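Local coordinates for periplasmic binding protein/LacI transcriptional regulator (Shewanella sp. ANA-3, PDB 5OCP), which binds L-arabinofuranose in its alpha and beta forms and probably delivers the sugar to an arabinose ABC transporter in the inner membrane, at residues G115-L118 against M119-Q123; Q40-E43 against N44-A48; E174-E177 against G178-A182. All coordinates share one frame; numbering follows the deposited sequence.

Interaction 1 (G115-L118 against M119-Q123); sequences GQWL and MDKTQ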
loop_
_atom_site.group_PDB
_atom_site.type_symbol
_atom_site.label_atom_id
_atom_site.label_comp_id
_atom_site.label_asym_id
_atom_site.label_seq_id
_atom_site.Cartn_x
_atom_site.Cartn_y
_atom_site.Cartn_z
ATOM N N GLY A 115 -9.494 3.987 11.518
ATOM C CA GLY A 115 -10.854 3.805 12.075
ATOM C C GLY A 115 -11.038 4.481 13.404
ATOM O O GLY A 115 -12.036 5.130 13.670
ATOM N N GLN A 116 -10.068 4.348 14.298
ATOM C CA GLN A 116 -10.165 5.000 15.585
ATOM C C GLN A 116 -10.159 6.480 15.467
ATOM O O GLN A 116 -10.936 7.154 16.138
ATOM C CB GLN A 116 -9.034 4.532 16.520
ATOM C CG GLN A 116 -9.228 4.908 17.978
ATOM C CD GLN A 116 -10.491 4.319 18.584
ATOM O OE1 GLN A 116 -10.637 3.117 18.676
ATOM N NE2 GLN A 116 -11.457 5.164 18.897
ATOM N N TRP A 117 -9.315 7.018 14.592
ATOM C CA TRP A 117 -9.249 8.435 14.376
ATOM C C TRP A 117 -10.630 8.973 13.925
ATOM O O TRP A 117 -11.127 9.990 14.427
ATOM C CB TRP A 117 -8.162 8.832 13.343
ATOM C CG TRP A 117 -8.099 10.328 13.182
ATOM C CD1 TRP A 117 -7.323 11.219 13.929
ATOM C CD2 TRP A 117 -8.840 11.149 12.251
ATOM N NE1 TRP A 117 -7.604 12.522 13.515
ATOM C CE2 TRP A 117 -8.565 12.496 12.548
ATOM C CE3 TRP A 117 -9.786 10.869 11.283
ATOM C CZ2 TRP A 117 -9.103 13.538 11.821
ATOM C CZ3 TRP A 117 -10.381 11.928 10.584
ATOM C CH2 TRP A 117 -10.035 13.236 10.875
ATOM N N LEU A 118 -11.212 8.264 12.953
ATOM C CA LEU A 118 -12.524 8.654 12.448
ATOM C C LEU A 118 -13.613 8.583 13.541
ATOM O O LEU A 118 -14.470 9.481 13.621
ATOM C CB LEU A 118 -12.917 7.776 11.261
ATOM C CG LEU A 118 -14.224 8.163 10.594
ATOM C CD1 LEU A 118 -14.185 9.548 9.956
ATOM C CD2 LEU A 118 -14.606 7.078 9.588
ATOM N N MET A 119 -13.578 7.550 14.370
ATOM C CA MET A 119 -14.554 7.487 15.477
ATOM C C MET A 119 -14.374 8.625 16.438
ATOM O O MET A 119 -15.367 9.159 16.955
ATOM C CB MET A 119 -14.519 6.144 16.198
ATOM C CG MET A 119 -14.777 4.922 15.298
ATOM S SD MET A 119 -16.485 4.940 14.730
ATOM C CE MET A 119 -16.336 5.708 13.103
ATOM N N ASP A 120 -13.139 9.020 16.705
ATOM C CA ASP A 120 -12.872 10.120 17.623
ATOM C C ASP A 120 -13.375 11.429 17.027
ATOM O O ASP A 120 -14.044 12.212 17.706
ATOM C CB ASP A 120 -11.385 10.231 17.940
ATOM C CG ASP A 120 -10.833 9.081 18.711
ATOM O OD1 ASP A 120 -11.579 8.252 19.290
ATOM O OD2 ASP A 120 -9.554 8.975 18.692
ATOM N N LYS A 121 -13.176 11.614 15.723
ATOM C CA LYS A 121 -13.497 12.809 14.981
ATOM C C LYS A 121 -15.007 13.015 14.964
ATOM O O LYS A 121 -15.460 14.154 15.030
ATOM C CB LYS A 121 -13.006 12.679 13.542
ATOM C CG LYS A 121 -13.308 13.854 12.624
ATOM C CD LYS A 121 -12.689 15.169 12.986
ATOM C CE LYS A 121 -12.933 16.209 11.897
ATOM N NZ LYS A 121 -12.191 17.431 12.307
ATOM N N THR A 122 -15.750 11.917 14.822
ATOM C CA THR A 122 -17.186 11.961 14.597
ATOM C C THR A 122 -17.955 11.582 15.851
ATOM O O THR A 122 -19.187 11.409 15.772
ATOM C CB THR A 122 -17.551 10.999 13.450
ATOM O OG1 THR A 122 -17.235 9.659 13.845
ATOM C CG2 THR A 122 -16.813 11.339 12.246
ATOM N N GLN A 123 -17.258 11.438 16.997
ATOM C CA GLN A 123 -17.831 10.943 18.195
ATOM C C GLN A 123 -18.643 9.645 17.988
ATOM O O GLN A 123 -19.707 9.463 18.595
ATOM C CB GLN A 123 -18.650 12.087 18.876
ATOM C CG GLN A 123 -17.761 13.329 19.101
ATOM C CD GLN A 123 -18.372 14.507 19.862
ATOM O OE1 GLN A 123 -17.686 15.152 20.671
ATOM N NE2 GLN A 123 -19.586 14.864 19.531
#

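Interaction 2 (Q40-E43 against N44-A48); sequences QKQE and NQIKA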
loop_
_atom_site.group_PDB
_atom_site.type_symbol
_atom_site.label_atom_id
_atom_site.label_comp_id
_atom_site.label_asym_id
_atom_site.label_seq_id
_atom_site.Cartn_x
_atom_site.Cartn_y
_atom_site.Cartn_z
ATOM N N GLN A 40 0.496 -5.383 -13.137
ATOM C CA GLN A 40 -0.670 -5.862 -12.364
ATOM C C GLN A 40 -0.977 -7.369 -12.465
ATOM O O GLN A 40 -1.990 -7.789 -11.877
ATOM C CB GLN A 40 -1.937 -5.032 -12.572
ATOM C CG GLN A 40 -1.780 -3.539 -12.909
ATOM C CD GLN A 40 -0.909 -2.736 -11.950
ATOM O OE1 GLN A 40 -0.115 -1.817 -12.417
ATOM N NE2 GLN A 40 -1.057 -3.028 -10.610
ATOM N N LYS A 41 -0.193 -8.162 -13.187
ATOM C CA LYS A 41 -0.536 -9.581 -13.430
ATOM C C LYS A 41 0.383 -10.535 -12.684
ATOM O O LYS A 41 1.614 -10.540 -12.881
ATOM C CB LYS A 41 -0.558 -9.881 -14.920
ATOM C CG LYS A 41 -1.555 -8.999 -15.648
ATOM C CD LYS A 41 -1.477 -9.296 -17.135
ATOM C CE LYS A 41 -2.658 -8.653 -17.874
ATOM N NZ LYS A 41 -3.070 -9.499 -19.046
ATOM N N GLN A 42 -0.184 -11.416 -11.842
ATOM C CA GLN A 42 0.618 -12.350 -11.115
ATOM C C GLN A 42 1.448 -13.235 -12.047
ATOM O O GLN A 42 2.591 -13.606 -11.782
ATOM C CB GLN A 42 -0.263 -13.225 -10.177
ATOM C CG GLN A 42 0.582 -14.337 -9.511
ATOM C CD GLN A 42 -0.191 -15.099 -8.493
ATOM O OE1 GLN A 42 -1.419 -15.182 -8.647
ATOM N NE2 GLN A 42 0.498 -15.632 -7.400
ATOM N N GLU A 43 0.863 -13.606 -13.177
ATOM C CA GLU A 43 1.589 -14.404 -14.094
ATOM C C GLU A 43 2.874 -13.792 -14.560
ATOM O O GLU A 43 3.840 -14.475 -14.743
ATOM C CB GLU A 43 0.701 -14.774 -15.310
ATOM C CG GLU A 43 0.018 -16.088 -15.082
ATOM C CD GLU A 43 1.025 -17.245 -14.753
ATOM O OE1 GLU A 43 0.745 -18.054 -13.822
ATOM O OE2 GLU A 43 2.148 -17.302 -15.360
ATOM N N ASN A 44 2.860 -12.471 -14.716
ATOM C CA ASN A 44 4.137 -11.781 -15.060
ATOM C C ASN A 44 5.156 -11.784 -13.928
ATOM O O ASN A 44 6.377 -11.863 -14.156
ATOM C CB ASN A 44 3.851 -10.391 -15.548
ATOM C CG ASN A 44 3.087 -10.359 -16.862
ATOM O OD1 ASN A 44 3.209 -11.299 -17.669
ATOM N ND2 ASN A 44 2.413 -9.232 -17.151
ATOM N N GLN A 45 4.657 -11.741 -12.678
ATOM C CA GLN A 45 5.578 -11.911 -11.576
ATOM C C GLN A 45 6.218 -13.245 -11.571
ATOM O O GLN A 45 7.427 -13.366 -11.373
ATOM C CB GLN A 45 4.913 -11.675 -10.208
ATOM C CG GLN A 45 4.280 -10.319 -10.061
ATOM C CD GLN A 45 3.964 -9.907 -8.638
ATOM O OE1 GLN A 45 2.848 -10.088 -8.193
ATOM N NE2 GLN A 45 4.952 -9.363 -7.942
ATOM N N ILE A 46 5.423 -14.279 -11.794
ATOM C CA ILE A 46 5.983 -15.627 -11.811
ATOM C C ILE A 46 7.036 -15.822 -12.917
ATOM O O ILE A 46 8.121 -16.396 -12.727
ATOM C CB ILE A 46 4.851 -16.682 -11.870
ATOM C CG1 ILE A 46 4.028 -16.610 -10.562
ATOM C CG2 ILE A 46 5.485 -18.081 -11.978
ATOM C CD1 ILE A 46 2.737 -17.374 -10.675
ATOM N N LYS A 47 6.752 -15.242 -14.072
ATOM C CA LYS A 47 7.728 -15.226 -15.128
ATOM C C LYS A 47 9.038 -14.527 -14.810
ATOM O O LYS A 47 10.122 -15.029 -15.108
ATOM C CB LYS A 47 7.090 -14.657 -16.391
ATOM C CG LYS A 47 6.059 -15.594 -17.014
ATOM C CD LYS A 47 5.622 -15.078 -18.378
ATOM C CE LYS A 47 4.818 -16.197 -19.112
ATOM N NZ LYS A 47 3.434 -16.217 -18.567
ATOM N N ALA A 48 8.951 -13.344 -14.202
ATOM C CA ALA A 48 10.128 -12.613 -13.754
ATOM C C ALA A 48 10.950 -13.422 -12.776
ATOM O O ALA A 48 12.143 -13.530 -12.911
ATOM C CB ALA A 48 9.712 -11.298 -13.096
#

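Interaction 3 (E174-E177 against G178-A182); sequences EVME and GFLKA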
loop_
_atom_site.group_PDB
_atom_site.type_symbol
_atom_site.label_atom_id
_atom_site.label_comp_id
_atom_site.label_asym_id
_atom_site.label_seq_id
_atom_site.Cartn_x
_atom_site.Cartn_y
_atom_site.Cartn_z
ATOM N N GLU A 174 -14.970 6.816 -10.145
ATOM C CA GLU A 174 -16.174 6.202 -10.753
ATOM C C GLU A 174 -17.049 5.577 -9.700
ATOM O O GLU A 174 -18.327 5.693 -9.685
ATOM C CB GLU A 174 -15.696 5.134 -11.811
ATOM C CG GLU A 174 -16.813 4.548 -12.673
ATOM C CD GLU A 174 -16.303 3.328 -13.454
ATOM O OE1 GLU A 174 -15.143 3.401 -13.954
ATOM O OE2 GLU A 174 -17.038 2.328 -13.529
ATOM N N VAL A 175 -16.400 4.831 -8.802
ATOM C CA VAL A 175 -17.135 4.191 -7.739
ATOM C C VAL A 175 -17.835 5.203 -6.811
ATOM O O VAL A 175 -18.988 5.003 -6.385
ATOM C CB VAL A 175 -16.219 3.199 -6.956
ATOM C CG1 VAL A 175 -16.981 2.634 -5.809
ATOM C CG2 VAL A 175 -15.746 2.031 -7.866
ATOM N N MET A 176 -17.109 6.271 -6.452
ATOM C CA MET A 176 -17.611 7.297 -5.557
ATOM C C MET A 176 -18.842 8.007 -6.220
ATOM O O MET A 176 -19.850 8.229 -5.554
ATOM C CB MET A 176 -16.568 8.375 -5.245
ATOM C CG MET A 176 -17.017 9.324 -4.146
ATOM S SD MET A 176 -17.188 8.489 -2.535
ATOM C CE MET A 176 -18.532 9.459 -1.944
ATOM N N GLU A 177 -18.712 8.332 -7.508
ATOM C CA GLU A 177 -19.889 8.845 -8.296
ATOM C C GLU A 177 -21.051 7.956 -8.108
ATOM O O GLU A 177 -22.194 8.438 -7.826
ATOM C CB GLU A 177 -19.649 8.836 -9.780
ATOM C CG GLU A 177 -18.657 9.811 -10.239
ATOM C CD GLU A 177 -18.694 9.983 -11.772
ATOM O OE1 GLU A 177 -19.807 9.834 -12.381
ATOM O OE2 GLU A 177 -17.606 10.282 -12.320
ATOM N N GLY A 178 -20.812 6.636 -8.236
ATOM C CA GLY A 178 -21.878 5.647 -8.069
ATOM C C GLY A 178 -22.493 5.702 -6.702
ATOM O O GLY A 178 -23.708 5.708 -6.546
ATOM N N PHE A 179 -21.672 5.725 -5.648
ATOM C CA PHE A 179 -22.168 5.828 -4.292
ATOM C C PHE A 179 -23.112 7.012 -4.024
ATOM O O PHE A 179 -24.103 6.871 -3.335
ATOM C CB PHE A 179 -20.963 5.945 -3.315
ATOM C CG PHE A 179 -20.161 4.672 -3.115
ATOM C CD1 PHE A 179 -20.534 3.416 -3.620
ATOM C CD2 PHE A 179 -18.952 4.753 -2.408
ATOM C CE1 PHE A 179 -19.742 2.301 -3.351
ATOM C CE2 PHE A 179 -18.173 3.640 -2.139
ATOM C CZ PHE A 179 -18.582 2.407 -2.561
ATOM N N LEU A 180 -22.743 8.137 -4.596
ATOM C CA LEU A 180 -23.392 9.433 -4.373
ATOM C C LEU A 180 -24.775 9.346 -5.043
ATOM O O LEU A 180 -25.760 9.784 -4.470
ATOM C CB LEU A 180 -22.572 10.571 -4.934
ATOM C CG LEU A 180 -21.330 10.886 -4.065
ATOM C CD1 LEU A 180 -20.454 11.861 -4.822
ATOM C CD2 LEU A 180 -21.722 11.394 -2.708
ATOM N N LYS A 181 -24.827 8.633 -6.163
ATOM C CA LYS A 181 -26.071 8.401 -6.877
ATOM C C LYS A 181 -26.952 7.421 -6.090
ATOM O O LYS A 181 -28.157 7.637 -5.967
ATOM C CB LYS A 181 -25.793 7.853 -8.278
ATOM C CG LYS A 181 -25.504 8.924 -9.317
ATOM C CD LYS A 181 -24.647 8.380 -10.448
ATOM C CE LYS A 181 -25.497 7.685 -11.499
ATOM N NZ LYS A 181 -26.917 8.131 -11.449
ATOM N N ALA A 182 -26.358 6.350 -5.559
ATOM C CA ALA A 182 -27.121 5.395 -4.799
ATOM C C ALA A 182 -27.612 5.934 -3.465
ATOM O O ALA A 182 -28.545 5.414 -2.918
ATOM C CB ALA A 182 -26.358 4.108 -4.576
#

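Interaction 1 (G115-L118 against M119-Q123)
Leu118 and Thr122 meet at the C-terminal end of helix 107-121, where the contact is tightest. Two donors of Thr122 grip Leu118 O from opposite faces of its plane: the backbone N at 3.0 Å and the hydroxyl OG1 at 2.8 Å. The hydroxyl folds back because OG1 sits between the backbone N and the carbonyl carbon (chi1 64°), which also brings the methyl CG2 to 3.9 Å from Leu118 CD1. On the same buried side Met119 sets CE 4.1 Å from Leu118 CG; both residues pack on helix 138-151. A Schellman motif then ends the helix, with Gln123 as its C-prime residue.

The fit is looser at Lys121 and Asp120. Trp117 lies against strands 218-221 and 275-277 while Lys121, beside it, sets CB over one face of the six-membered ring, 4.1 Å from its centroid, in a CH-pi contact, and runs its far end out to solvent. One residue before Trp117, Gln116 NE2 reaches one turn along the helix and donates to Asp120 OD1 at 3.1 Å; OD1 lies close to the amide plane of Gln116, but NE2 meets it from above the carboxylate plane and is also hydrogen-bonded to Tyr154 OH. An alanine in place of Gln116 is likely to cost Asp120 its amide donor and to deprive Tyr154 of its partner on this helix. The amide thus joins a carboxylate to Tyr154 in the loop after helix 138-151, whereas the Leu118 carbonyl, held by N-H and hydroxyl of Thr122, is satisfied twice in the last helical turn.

Interaction 2 (Q40-E43 against N44-A48)
Lys41 O, at the N-cap position of helix 42-54, accepts a bond of 3.3 Å from Gln45 N, which lies in its carbonyl plane, and a weak one from Asn44 N, after which Ile46 N to Gln42 O (2.9 Å) and Lys47 N to Glu43 O (3.1 Å) carry on the regular helical pattern.

The side chains of Lys41 and Asn44 lie alongside each other and point the same way, with Asn44 ND2 3.8 Å from Lys41 CB and similarly near CD. This is contact with the aliphatic part of the lysine; the amide's hydrogen-bond partner is Ala38 O, just before the segment. Farther along, Ile46 CD1 touches two neighbours of the preceding turn, 3.9 Å from Gln42 CG and 3.8 Å from Glu43 OE1. CG1 of Ile46 stands anti to the carbonyl carbon (chi1 -65°), turning that branch back over Gln42 O. Gln42 is extended beyond CG, and its NE2 bonds to Thr68 O.

Glu43 bends at chi2 and Lys47 at chi4, and the two chains converge until OE2 and NZ are 3.6 Å apart, a long salt bridge across one helical turn on the exposed side. Gln45 faces the other way: its OE1 accepts from Val65 N, and its NE2 donates to Ala63 O and Ser6 OG. Its buried amide therefore ties the helix to the neighbouring chain segments, in the domain of the parallel sheet. Before the helix, Gln40 NE2 bonds to Glu11 OE1, a residue of the arabinofuranose pocket, and so serves as a second-shell partner. Neutral amides thus make the fixed connections to the fold, while the ion pair, long and at the surface, probably adds only a modest electrostatic attraction.

Interaction 3 (E174-E177 against G178-A182)
Val175 holds CG1 anti to its backbone nitrogen (chi1 176°), and Phe179 has CG anti to the carbonyl carbon (chi1 -72°); these torsions lay the two side chains alongside each other, pointing the same way. Val175 CG1 comes over the face of the Phe179 ring, 3.9 Å from the centroid and 24° off the normal, in a CH-pi contact; Phe179 CZ is its nearest ring atom at 3.6 Å. Val175 O also lies over a face, 3.4 Å above the plane and displaced toward the rim, while the same oxygen accepts the Phe179 N bond at 2.9 Å. Met176 crosses Phe179 at about a right angle. Met176 SD stands 4.1 Å from Phe179 CD2 in an oblique Met-aromatic contact.

Helix 169-183 is one of those flanking the mixed sheet in the periplasmic binding protein fold, and the valine and phenylalanine contribute to its sheet-facing side: both touch Gln163 of strand 157-164 and Leu131 of strand 126-132. Met176 instead packs against Ala202, Ala205 and Ile206 of helix 196-208. Bends at chi2 and chi3 bring its terminal methyl CE to 3.8 Å from Leu180 CG, joining two consecutive turns on the side facing that helix. Leu180 N bonds to Met176 O at 3.0 Å. Toward solvent, Lys181 runs its CB, CG and CD past Glu177 O, which accepts Lys181 N and, weakly, Leu180 N.

All three contacts join successive turns of single helices, but they sit at different places in the fold. Interactions 1 and 3, both partly buried, belong to helices beside the mixed sheet, with centres about 23 Å apart. Interaction 2 is a surface contact on a helix associated with the parallel sheet; its centre lies about 39 Å from that of interaction 1, on the opposite side of the chain's centre. No two of them touch. Apolar and aromatic packing dominates 174-182, amides and a long ion pair mark 40-48, and 115-123 combines both chemistries at a helix C-terminus. Next to interaction 2, Gln40 is hydrogen-bonded to Glu11 of the sugar pocket.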